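Local coordinates for conserved hypothetical protein (Pyrococcus furiosus, PDB 1Y81) that binds coenzyme A through a Rossmann-like CoA-binding domain, its wider role being unknown, at residues 18-23 / 45-50. Residues are numbered along the deposited sequence; the frame is centred on the assembly and turned at random.
With COA (coenzyme A), chain C.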
loop_
_atom_site.group_PDB
_atom_site.type_symbol
_atom_site.label_atom_id
_atom_site.label_comp_id
_atom_site.label_asym_id
_atom_site.label_seq_id
_atom_site.Cartn_x
_atom_site.Cartn_y
_atom_site.Cartn_z
ATOM N N ALA A 18 -4.871 2.222 -2.046
ATOM C CA ALA A 18 -4.774 0.843 -1.506
ATOM C C ALA A 18 -3.686 0.771 -0.429
ATOM O O ALA A 18 -2.644 1.416 -0.551
ATOM C CB ALA A 18 -4.506 -0.154 -2.578
ATOM N N LEU A 19 -3.932 -0.024 0.610
ATOM C CA LEU A 19 -3.003 -0.084 1.749
ATOM C C LEU A 19 -2.533 -1.517 2.000
ATOM O O LEU A 19 -3.248 -2.325 2.637
ATOM C CB LEU A 19 -3.650 0.523 3.013
ATOM C CG LEU A 19 -2.772 0.546 4.271
ATOM C CD1 LEU A 19 -1.443 1.352 4.032
ATOM C CD2 LEU A 19 -3.556 1.076 5.492
ATOM N N VAL A 20 -1.333 -1.822 1.506
ATOM C CA VAL A 20 -0.746 -3.156 1.612
ATOM C C VAL A 20 -0.140 -3.279 3.023
ATOM O O VAL A 20 0.754 -2.521 3.376
ATOM C CB VAL A 20 0.337 -3.415 0.525
ATOM C CG1 VAL A 20 1.096 -4.748 0.803
ATOM C CG2 VAL A 20 -0.288 -3.424 -0.897
ATOM N N GLY A 21 -0.654 -4.235 3.810
ATOM C CA GLY A 21 -0.285 -4.356 5.216
ATOM C C GLY A 21 -1.279 -3.722 6.167
ATOM O O GLY A 21 -1.020 -3.649 7.378
ATOM N N ALA A 22 -2.428 -3.268 5.641
ATOM C CA ALA A 22 -3.531 -2.816 6.497
ATOM C C ALA A 22 -3.813 -3.908 7.515
ATOM O O ALA A 22 -3.711 -5.062 7.195
ATOM C CB ALA A 22 -4.793 -2.561 5.676
ATOM N N SER A 23 -4.151 -3.519 8.746
ATOM C CA SER A 23 -4.308 -4.482 9.821
ATOM C C SER A 23 -5.464 -4.095 10.724
ATOM O O SER A 23 -5.837 -2.925 10.780
ATOM C CB SER A 23 -3.028 -4.540 10.655
ATOM O OG SER A 23 -3.193 -5.454 11.715
ATOM N N LEU A 45 -8.583 1.140 0.446
ATOM C CA LEU A 45 -8.834 -0.252 0.167
ATOM C C LEU A 45 -7.750 -1.061 0.864
ATOM O O LEU A 45 -6.631 -1.125 0.373
ATOM C CB LEU A 45 -8.830 -0.529 -1.344
ATOM C CG LEU A 45 -10.128 -0.142 -2.098
ATOM C CD1 LEU A 45 -10.365 1.360 -2.095
ATOM C CD2 LEU A 45 -10.061 -0.635 -3.521
ATOM N N PRO A 46 -8.094 -1.687 2.001
ATOM C CA PRO A 46 -7.104 -2.505 2.688
ATOM C C PRO A 46 -6.688 -3.751 1.892
ATOM O O PRO A 46 -7.508 -4.377 1.189
ATOM C CB PRO A 46 -7.807 -2.930 3.996
ATOM C CG PRO A 46 -9.183 -2.496 3.901
ATOM C CD PRO A 46 -9.392 -1.663 2.688
ATOM N N VAL A 47 -5.415 -4.121 2.012
ATOM C CA VAL A 47 -4.932 -5.311 1.367
ATOM C C VAL A 47 -4.119 -6.137 2.381
ATOM O O VAL A 47 -3.041 -5.716 2.833
ATOM C CB VAL A 47 -4.055 -4.980 0.106
ATOM C CG1 VAL A 47 -3.463 -6.242 -0.488
ATOM C CG2 VAL A 47 -4.859 -4.092 -0.941
ATOM N N ASN A 48 -4.657 -7.299 2.736
ATOM C CA ASN A 48 -4.037 -8.202 3.726
ATOM C C ASN A 48 -4.806 -9.533 3.705
ATOM O O ASN A 48 -5.994 -9.548 4.003
ATOM C CB ASN A 48 -4.050 -7.577 5.133
ATOM C CG ASN A 48 -3.282 -8.441 6.185
ATOM O OD1 ASN A 48 -3.214 -9.669 6.070
ATOM N ND2 ASN A 48 -2.714 -7.787 7.184
ATOM N N PRO A 49 -4.128 -10.643 3.339
ATOM C CA PRO A 49 -4.764 -11.991 3.281
ATOM C C PRO A 49 -5.362 -12.485 4.615
ATOM O O PRO A 49 -6.204 -13.388 4.599
ATOM C CB PRO A 49 -3.611 -12.923 2.866
ATOM C CG PRO A 49 -2.535 -12.046 2.335
ATOM C CD PRO A 49 -2.704 -10.680 2.943
ATOM N N ASN A 50 -4.937 -11.905 5.745
ATOM C CA ASN A 50 -5.434 -12.315 7.082
ATOM C C ASN A 50 -6.873 -11.891 7.402
ATOM O O ASN A 50 -7.526 -12.486 8.288
ATOM C CB ASN A 50 -4.538 -11.757 8.206
ATOM C CG ASN A 50 -3.196 -12.459 8.319
ATOM O OD1 ASN A 50 -2.251 -11.902 8.887
ATOM N ND2 ASN A 50 -3.096 -13.673 7.805
HETATM N N1A COA C . 0.085 -8.623 1.624
HETATM C C2A COA C . -0.564 -7.786 2.496
HETATM N N3A COA C . -0.204 -7.755 3.821
HETATM C C4A COA C . 0.770 -8.585 4.277
HETATM C C5A COA C . 1.444 -9.450 3.418
HETATM C C6A COA C . 1.097 -9.467 2.074
HETATM N N6A COA C . 1.716 -10.286 1.236
HETATM N N7A COA C . 2.371 -10.122 4.145
HETATM C C8A COA C . 2.294 -9.693 5.430
HETATM N N9A COA C . 1.306 -8.751 5.519
HETATM C C1B COA C . 0.828 -8.030 6.719
HETATM C C2B COA C . 1.220 -8.717 8.027
HETATM O O2B COA C . 0.536 -9.974 8.257
HETATM C C3B COA C . 0.891 -7.569 8.990
HETATM O O3B COA C . -0.484 -7.500 9.321
HETATM P P3B COA C . -1.086 -8.319 10.592
HETATM O O7A COA C . -2.354 -9.018 10.200
HETATM O O8A COA C . -1.329 -7.307 11.654
HETATM O O9A COA C . -0.113 -9.400 10.953
HETATM C C4B COA C . 1.220 -6.296 8.198
HETATM O O4B COA C . 1.289 -6.695 6.819
HETATM C C5B COA C . 2.539 -5.630 8.638
HETATM O O5B COA C . 3.568 -6.590 8.520
HETATM P P1A COA C . 4.526 -6.942 9.766
HETATM O O1A COA C . 5.388 -8.132 9.423
HETATM O O2A COA C . 3.696 -7.092 11.021
HETATM O O3A COA C . 5.440 -5.617 9.787
HETATM P P2A COA C . 5.467 -4.522 10.961
HETATM O O4A COA C . 6.036 -5.132 12.216
HETATM O O5A COA C . 4.175 -3.840 11.224
HETATM O O6A COA C . 6.479 -3.435 10.373
HETATM C CBP COA C . 7.466 -2.053 8.669
HETATM C CCP COA C . 6.169 -2.703 9.200
HETATM C CDP COA C . 7.097 -1.292 7.389
HETATM C CEP COA C . 8.474 -3.140 8.302
HETATM C CAP COA C . 8.092 -1.127 9.737
HETATM O OAP COA C . 9.339 -0.621 9.291
HETATM C C9P COA C . 7.113 -0.009 9.958
HETATM O O9P COA C . 6.175 -0.140 10.980
HETATM N N8P COA C . 7.181 1.021 9.105
HETATM C C7P COA C . 6.270 2.157 9.073
HETATM C C6P COA C . 6.544 3.196 10.092
HETATM C C5P COA C . 5.580 4.326 9.866
HETATM O O5P COA C . 4.576 4.226 9.121
HETATM N N4P COA C . 5.927 5.382 10.554
HETATM C C3P COA C . 5.249 6.636 10.584
HETATM C C2P COA C . 6.218 7.764 10.228
HETATM S S1P COA C . 6.802 7.594 8.508
#
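Asn-48 gives its ND2 to the carbonyl O of Ala-22 at 2.9 Å, tying together the loops that leave two neighbouring parallel strands of a Rossmann-like fold, where coenzyme A binds. The acceptor lies close to the plane of the amide. With CG anti to the backbone N (chi1 -175°), ND2 also faces the ligand's 3'-phosphate group, donating to O7A and, weakly, to O3B; the two N-H bonds of an amide nitrogen suit a place between a carbonyl and a phosphate group, both acceptors. Its other end, OD1, is left to accept from Asn-50 N in an Asx turn, which fixes the flip of the amide. Ser-23 OG reaches phosphate oxygen O8A at 2.6 Å and also bonds to Asn-25 N.

Behind this site, strands 18-20 and 45-47 pair through Leu-19 N to Leu-45 O and Val-47 N to Leu-19 O. Pro-46, lacking an N-H, fits where the backbone N is turned away from this partner strand. Val-20 and Val-47 pack on one face of the sheet, while Leu-19 lies on the other against helix 29-39, the crossover of this beta-alpha-beta unit. Gly-21 ends the pairing within a type II turn: its positive phi (98°) suits glycine, and its CA comes within 3.2 Å of ribose O4B. Its N meets Val-47 O at 3.0 Å, nearly in line with the C=O bond.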